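Local structure of succinate--CoA ligase subunit alpha (Campylobacter jejuni, 6MEL) at residues K10-F16 with N34-T40; T56-V61 with E84-I90; Q27-T33 with S130-G136. The protein is the alpha subunit of a two-subunit CoA ligase and combines a Rossmann-type CoA binding domain with a CoA-ligase domain. All coordinates share one frame. Residue numbers count along the deposited sequence, not the author numbering.

Contact 1: K10-F16 with N34-T40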
# COMPACT_ATOMS: atom_id res chain seq x y z
N LYS A 10 -18.69 25.44 1.43
CA LYS A 10 -17.53 26.23 1.78
C LYS A 10 -16.36 25.32 2.15
O LYS A 10 -16.52 24.44 3.01
CB LYS A 10 -17.85 27.11 2.98
CG LYS A 10 -19.02 28.06 2.74
CD LYS A 10 -18.92 29.36 3.50
CE LYS A 10 -20.15 29.66 4.30
NZ LYS A 10 -20.19 28.76 5.48
N VAL A 11 -15.20 25.60 1.56
CA VAL A 11 -14.03 24.76 1.66
C VAL A 11 -12.83 25.61 2.09
O VAL A 11 -12.58 26.62 1.47
CB VAL A 11 -13.70 24.11 0.31
CG1 VAL A 11 -12.40 23.31 0.37
CG2 VAL A 11 -14.86 23.27 -0.21
N ILE A 12 -12.07 25.12 3.08
CA ILE A 12 -10.75 25.63 3.38
C ILE A 12 -9.72 24.62 2.91
O ILE A 12 -9.97 23.40 2.86
CB ILE A 12 -10.58 25.92 4.88
CG1 ILE A 12 -10.97 24.72 5.72
CG2 ILE A 12 -11.36 27.16 5.27
CD1 ILE A 12 -10.59 24.87 7.17
N VAL A 13 -8.52 25.13 2.63
CA VAL A 13 -7.42 24.30 2.16
C VAL A 13 -6.34 24.29 3.24
O VAL A 13 -5.83 25.33 3.62
CB VAL A 13 -6.88 24.83 0.83
CG1 VAL A 13 -5.74 24.00 0.32
CG2 VAL A 13 -7.98 24.97 -0.22
N GLN A 14 -5.97 23.11 3.73
CA GLN A 14 -4.82 22.98 4.62
C GLN A 14 -3.61 22.73 3.72
O GLN A 14 -3.65 21.89 2.80
CB GLN A 14 -5.08 21.92 5.69
CG GLN A 14 -6.16 22.29 6.69
CD GLN A 14 -6.59 21.14 7.57
OE1 GLN A 14 -7.73 20.67 7.47
NE2 GLN A 14 -5.69 20.69 8.43
N GLY A 15 -2.54 23.50 3.94
CA GLY A 15 -1.37 23.50 3.06
C GLY A 15 -1.59 24.38 1.83
O GLY A 15 -1.03 24.14 0.76
N PHE A 16 -2.29 25.50 2.04
CA PHE A 16 -2.82 26.34 0.99
C PHE A 16 -1.71 27.00 0.15
O PHE A 16 -1.94 27.24 -1.00
CB PHE A 16 -3.70 27.40 1.62
CG PHE A 16 -4.55 28.26 0.73
CD1 PHE A 16 -5.10 27.78 -0.44
CD2 PHE A 16 -4.88 29.55 1.12
CE1 PHE A 16 -5.94 28.57 -1.21
CE2 PHE A 16 -5.72 30.34 0.36
CZ PHE A 16 -6.24 29.85 -0.81
N ASN A 34 -16.32 26.66 -3.98
CA ASN A 34 -16.34 27.81 -3.06
C ASN A 34 -15.20 27.70 -2.03
O ASN A 34 -15.43 27.46 -0.85
CB ASN A 34 -17.70 27.89 -2.34
CG ASN A 34 -17.89 29.20 -1.58
OD1 ASN A 34 -17.16 30.14 -1.80
ND2 ASN A 34 -18.83 29.26 -0.64
N ILE A 35 -13.96 27.90 -2.46
CA ILE A 35 -12.88 27.95 -1.53
C ILE A 35 -12.90 29.31 -0.83
O ILE A 35 -12.74 30.33 -1.49
CB ILE A 35 -11.55 27.64 -2.23
CG1 ILE A 35 -11.52 26.17 -2.68
CG2 ILE A 35 -10.40 27.98 -1.31
CD1 ILE A 35 -10.28 25.74 -3.39
N VAL A 36 -12.98 29.31 0.51
CA VAL A 36 -13.16 30.57 1.23
C VAL A 36 -11.87 30.97 1.94
O VAL A 36 -11.85 32.01 2.55
CB VAL A 36 -14.31 30.51 2.25
CG1 VAL A 36 -15.65 30.41 1.55
CG2 VAL A 36 -14.12 29.36 3.23
N GLY A 37 -10.82 30.15 1.88
CA GLY A 37 -9.63 30.41 2.70
C GLY A 37 -8.72 29.21 2.82
O GLY A 37 -8.99 28.10 2.32
N GLY A 38 -7.61 29.40 3.49
CA GLY A 38 -6.70 28.29 3.69
C GLY A 38 -5.78 28.53 4.86
O GLY A 38 -5.73 29.66 5.40
N ILE A 39 -5.00 27.48 5.19
CA ILE A 39 -4.15 27.45 6.33
C ILE A 39 -2.70 27.31 5.84
O ILE A 39 -2.39 26.47 5.03
CB ILE A 39 -4.58 26.33 7.32
CG1 ILE A 39 -5.95 26.59 7.94
CG2 ILE A 39 -3.61 26.23 8.48
CD1 ILE A 39 -7.10 26.48 7.08
N THR A 40 -1.81 28.14 6.39
CA THR A 40 -0.39 27.87 6.42
C THR A 40 0.18 28.50 7.68
O THR A 40 0.11 29.71 7.83
CB THR A 40 0.33 28.42 5.18
OG1 THR A 40 -0.18 27.75 4.02
CG2 THR A 40 1.83 28.20 5.26
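Branched apolar side chains fill both faces of this strand pair. On one face Val13 CG2 lies 4.0 Å from Ile35 CD1, and Val11 CB lies 4.2 Å from Ile35 CG1. Phe16 joins this face. One face of the Phe16 ring lies over Gly37 C, and Phe16 CD2 comes within 3.4 Å of Gly38 CA. A CB on Gly38 would clash with that ring and with Val13 O. On the other face Ile12 CD1 meets Ile39 CD1 at 3.8 Å. Ile12 CG2 also meets Val36 CG2 at 4.1 Å. The helix 19-31 packs on the Phe16 and Ile35 face, and the helix 57-64 on the Ile12 and Ile39 face.

The strands run parallel, with axes 4.4 Å apart and 21° between them. They are the first two strands of a Rossmann-type domain, joined by the helix 19-31 as a beta-alpha-beta unit. Val11 pairs with Ile35 but Val13 pairs with Gly38, so strand 34-39 carries one extra residue around Val36.

Backbone bonds run from Val36 N to Val11 O (2.9 Å), Val13 N to Gly37 O (3.0 Å) and Ile39 N to Val13 O (2.8 Å). At the C-terminal edge Ile39 O accepts from Phe16 N (3.1 Å), weakly from Gly15 N (3.2 Å), and from Thr40 OG1 (2.7 Å). Gln14 OE1 is hydrogen-bonded to Ser69 OG and Gln14 NE2 to Ser81 O.

Contact 2: T56-V61 with E84-I90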
# COMPACT_ATOMS: atom_id res chain seq x y z
N THR A 56 -4.09 28.60 11.60
CA THR A 56 -4.70 27.45 12.24
C THR A 56 -6.07 27.22 11.61
O THR A 56 -6.76 28.18 11.15
CB THR A 56 -4.85 27.64 13.75
OG1 THR A 56 -5.83 28.65 13.98
CG2 THR A 56 -3.57 28.05 14.43
N VAL A 57 -6.50 25.96 11.59
CA VAL A 57 -7.84 25.65 11.13
C VAL A 57 -8.86 26.35 12.03
O VAL A 57 -9.91 26.77 11.56
CB VAL A 57 -8.10 24.13 11.07
CG1 VAL A 57 -9.51 23.82 10.62
CG2 VAL A 57 -7.10 23.42 10.16
N ALA A 58 -8.60 26.40 13.34
CA ALA A 58 -9.57 26.98 14.28
C ALA A 58 -9.87 28.45 13.92
O ALA A 58 -11.02 28.83 13.91
CB ALA A 58 -9.07 26.88 15.71
N ASP A 59 -8.83 29.22 13.59
CA ASP A 59 -8.99 30.65 13.14
C ASP A 59 -9.79 30.72 11.83
O ASP A 59 -10.68 31.55 11.70
CB ASP A 59 -7.64 31.33 12.91
CG ASP A 59 -6.86 31.67 14.18
OD1 ASP A 59 -7.47 31.62 15.24
OD2 ASP A 59 -5.66 31.97 14.09
N ALA A 60 -9.51 29.81 10.90
CA ALA A 60 -10.19 29.79 9.62
C ALA A 60 -11.68 29.48 9.81
O ALA A 60 -12.54 30.10 9.16
CB ALA A 60 -9.55 28.78 8.70
N VAL A 61 -11.99 28.50 10.66
CA VAL A 61 -13.38 28.08 10.86
C VAL A 61 -14.18 29.22 11.56
O VAL A 61 -15.33 29.47 11.23
CB VAL A 61 -13.43 26.77 11.67
CG1 VAL A 61 -14.79 26.56 12.32
CG2 VAL A 61 -13.06 25.59 10.78
N GLU A 84 -6.17 18.24 13.72
CA GLU A 84 -6.46 19.66 13.82
C GLU A 84 -7.85 20.00 13.25
O GLU A 84 -8.65 20.71 13.85
CB GLU A 84 -5.39 20.44 13.05
CG GLU A 84 -5.56 21.95 13.18
CD GLU A 84 -4.48 22.78 12.53
OE1 GLU A 84 -3.55 22.20 11.82
OE2 GLU A 84 -4.59 24.02 12.66
N ALA A 85 -8.16 19.47 12.08
CA ALA A 85 -9.44 19.66 11.44
C ALA A 85 -10.57 19.15 12.33
O ALA A 85 -11.57 19.85 12.51
CB ALA A 85 -9.46 18.99 10.08
N ALA A 86 -10.40 17.94 12.88
CA ALA A 86 -11.41 17.35 13.71
C ALA A 86 -11.58 18.18 14.99
O ALA A 86 -12.73 18.39 15.43
CB ALA A 86 -11.07 15.92 14.03
N ASP A 87 -10.47 18.62 15.56
CA ASP A 87 -10.52 19.45 16.77
C ASP A 87 -11.29 20.76 16.53
O ASP A 87 -11.98 21.23 17.40
CB ASP A 87 -9.14 19.76 17.33
CG ASP A 87 -9.19 20.12 18.81
OD1 ASP A 87 -9.48 19.19 19.61
OD2 ASP A 87 -8.94 21.33 19.14
N ALA A 88 -11.19 21.33 15.34
CA ALA A 88 -11.81 22.65 15.06
C ALA A 88 -13.30 22.54 14.68
O ALA A 88 -13.92 23.56 14.46
CB ALA A 88 -11.08 23.31 13.92
N GLY A 89 -13.83 21.34 14.46
CA GLY A 89 -15.26 21.18 14.06
C GLY A 89 -15.47 20.96 12.56
O GLY A 89 -16.62 20.94 12.09
N ILE A 90 -14.41 20.70 11.78
CA ILE A 90 -14.61 20.26 10.39
C ILE A 90 -15.43 18.96 10.35
O ILE A 90 -15.21 18.08 11.15
CB ILE A 90 -13.26 20.11 9.67
CG1 ILE A 90 -12.53 21.45 9.60
CG2 ILE A 90 -13.44 19.50 8.28
CD1 ILE A 90 -13.26 22.52 8.76
O HOH W 1 -6.40 24.77 14.77
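The start of one helix meets the end of another. Thr56 is the N-cap of helix 57-64, and its OG1 accepts from Asp59 N at 3.1 Å. Helix 78-87 closes in a Schellman motif at Gly89, with Ile90 N bonded to Ala85 O (3.1 Å) and Gly89 N to Ala86 O (3.3 Å). At these backbone angles a CB on Gly89 would jam against the carbonyl O of Ala88, which calls for glycine. The CA atoms of Ala58 and Ala88 are 4.9 Å apart.

Glu84 reaches across to the N-terminal turn. Its OE2 accepts from Val57 N at 2.9 Å, and a water links the same OE2 (2.9 Å) to Ala58 N (3.1 Å). Next to this polar link, Val57 CG1 packs on Ala88 CB at 3.7 Å and on Ile90 CG1 at 4.0 Å. Val61 CG2 touches Ile90 CD1 at 3.7 Å.

Both helices lie against the sheet of the Rossmann-type domain. Val57 packs on Ile12 of strand 10-14 and Ile39 of strand 34-39. Ala85 of helix 78-87 packs on Gln14, and Ile90, just after that helix, on Ile12.

Contact 3: Q27-T33 with S130-G136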
# COMPACT_ATOMS: atom_id res chain seq x y z
N GLN A 27 -7.30 25.66 -9.91
CA GLN A 27 -8.16 24.86 -10.80
C GLN A 27 -9.50 24.54 -10.12
O GLN A 27 -10.53 24.62 -10.76
CB GLN A 27 -7.47 23.60 -11.27
CG GLN A 27 -6.26 23.89 -12.15
CD GLN A 27 -5.95 22.72 -13.05
OE1 GLN A 27 -6.38 21.59 -12.82
NE2 GLN A 27 -5.27 23.02 -14.13
N CYS A 28 -9.51 24.23 -8.82
CA CYS A 28 -10.78 23.92 -8.10
C CYS A 28 -11.70 25.17 -8.10
O CYS A 28 -12.91 25.08 -8.38
CB CYS A 28 -10.54 23.42 -6.68
SG CYS A 28 -9.72 21.79 -6.62
N MET A 29 -11.12 26.33 -7.82
CA MET A 29 -11.88 27.58 -7.84
C MET A 29 -12.45 27.87 -9.23
O MET A 29 -13.64 28.17 -9.35
CB MET A 29 -11.01 28.74 -7.37
CG MET A 29 -10.79 28.72 -5.86
SD MET A 29 -9.42 29.82 -5.32
CE MET A 29 -10.35 30.89 -4.24
N ALA A 30 -11.64 27.68 -10.28
CA ALA A 30 -12.09 27.93 -11.66
C ALA A 30 -13.22 26.97 -12.01
O ALA A 30 -14.10 27.33 -12.77
CB ALA A 30 -10.96 27.80 -12.67
N TYR A 31 -13.21 25.75 -11.45
CA TYR A 31 -14.26 24.80 -11.75
C TYR A 31 -15.57 25.14 -11.02
O TYR A 31 -16.60 24.57 -11.33
CB TYR A 31 -13.78 23.40 -11.34
CG TYR A 31 -14.57 22.26 -11.92
CD1 TYR A 31 -14.43 21.92 -13.25
CD2 TYR A 31 -15.49 21.56 -11.16
CE1 TYR A 31 -15.13 20.85 -13.80
CE2 TYR A 31 -16.21 20.49 -11.69
CZ TYR A 31 -16.02 20.13 -13.02
OH TYR A 31 -16.72 19.09 -13.59
N GLY A 32 -15.52 26.01 -10.00
CA GLY A 32 -16.75 26.46 -9.29
C GLY A 32 -16.71 26.23 -7.78
O GLY A 32 -17.63 26.62 -7.07
N THR A 33 -15.62 25.63 -7.27
CA THR A 33 -15.55 25.30 -5.84
C THR A 33 -15.49 26.58 -5.01
O THR A 33 -14.65 27.43 -5.25
CB THR A 33 -14.34 24.43 -5.49
OG1 THR A 33 -14.27 23.34 -6.42
CG2 THR A 33 -14.39 23.92 -4.07
N SER A 130 -19.81 16.83 -10.73
CA SER A 130 -19.64 17.20 -12.13
C SER A 130 -20.25 18.59 -12.39
O SER A 130 -21.36 18.86 -12.00
CB SER A 130 -20.26 16.18 -13.02
OG SER A 130 -19.73 14.90 -12.77
N GLU A 131 -19.43 19.48 -12.95
CA GLU A 131 -19.82 20.82 -13.39
C GLU A 131 -20.32 21.65 -12.21
O GLU A 131 -20.98 22.62 -12.42
CB GLU A 131 -20.90 20.75 -14.48
CG GLU A 131 -20.43 20.07 -15.77
CD GLU A 131 -21.58 19.79 -16.75
OE1 GLU A 131 -22.60 20.48 -16.65
OE2 GLU A 131 -21.51 18.82 -17.52
N GLU A 132 -19.98 21.29 -10.96
CA GLU A 132 -20.37 22.12 -9.83
C GLU A 132 -19.16 22.47 -8.97
O GLU A 132 -19.00 23.62 -8.57
CB GLU A 132 -21.42 21.43 -8.97
CG GLU A 132 -22.87 21.65 -9.37
CD GLU A 132 -23.85 21.29 -8.25
OE1 GLU A 132 -23.93 22.05 -7.21
OE2 GLU A 132 -24.51 20.22 -8.38
N CYS A 133 -18.38 21.46 -8.57
CA CYS A 133 -17.25 21.69 -7.69
C CYS A 133 -16.33 20.48 -7.70
O CYS A 133 -16.75 19.34 -7.97
CB CYS A 133 -17.68 21.96 -6.25
SG CYS A 133 -18.42 20.52 -5.45
N LYS A 134 -15.07 20.74 -7.38
CA LYS A 134 -14.11 19.68 -7.24
C LYS A 134 -13.14 20.02 -6.10
O LYS A 134 -12.74 21.17 -5.91
CB LYS A 134 -13.44 19.40 -8.59
CG LYS A 134 -12.16 20.16 -8.88
CD LYS A 134 -11.58 19.81 -10.21
CE LYS A 134 -10.25 20.46 -10.54
NZ LYS A 134 -9.13 19.71 -9.91
N LEU A 135 -12.84 19.00 -5.28
CA LEU A 135 -11.92 19.15 -4.13
C LEU A 135 -10.84 18.10 -4.30
O LEU A 135 -11.05 16.91 -3.96
CB LEU A 135 -12.66 18.93 -2.82
CG LEU A 135 -13.63 20.01 -2.32
CD1 LEU A 135 -14.91 20.02 -3.14
CD2 LEU A 135 -13.99 19.73 -0.88
N GLY A 136 -9.72 18.51 -4.89
CA GLY A 136 -8.68 17.57 -5.21
C GLY A 136 -8.06 17.85 -6.55
O GLY A 136 -8.03 19.01 -6.99
O HOH W 2 -6.64 20.33 -10.17
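Tyr31 lays one face of its ring over the aliphatic chain of Lys134, near CD, with Tyr31 CD2 and Lys134 CB 3.9 Å apart. The ring edge meets the backbone at Cys133 C, 3.7 Å from Tyr31 CD2. The hydroxyl reaches on to the turn, where Glu131 N donates to Tyr31 OH at 2.8 Å. Past the ring, Cys28 SG sits 3.7 Å from Lys134 CG, and Thr33 CG2 touches Leu135 CD1 at 4.0 Å.

The helix 27-31 and the strand 133-136 run nearly antiparallel, at 167°, with axes 7.0 Å apart. Within this chain the strand is an outermost one of the second sheet. It forms a hairpin with strand 126-129, and Glu132 and Cys133 make a classic beta bulge opposite Thr129. The contact lays the C-terminal end of helix 19-31, from the Rossmann-type domain, against this strand. Thr33 and Leu135 both also pack on Val11 of strand 10-14.

The helix ends in a Schellman motif at Gly32, with Thr33 N bonded to Cys28 O (3.0 Å) and Gly32 N to Met29 O (2.9 Å). A CB on Gly32 would clash with Glu132 O. Thr33 OG1 lies 2.7 Å from Lys134 O and 3.0 Å from Cys28 O, two acceptors for one proton.

Lys134 NZ hydrogen-bonds to Met138 O and holds a water at 2.6 Å. That water donates to Gln27 OE1 at 2.9 Å. Gln27 also packs on Ile322 of the beta subunit.

From the N terminus, strand 10-14 leads into helix 19-31, and contact 1 closes this first loop when strand 34-39 returns beside it. Contact 3 opens at the end of that helix, before contact 1 has closed, so the two cross. They touch through Val11 and Leu135 and through Ile35 and Cys28. Contact 2 then opens and closes in series after contact 1. It is nested inside the long loop that contact 3 shuts at strand 133-136. Contact 2 touches contact 1 at Gln14 and Val57, but stays about 9 Å from contact 3 at the nearest atoms. Contacts 1 and 2 join strands and helices within the Rossmann-type domain; contact 3 ties it to the second sheet.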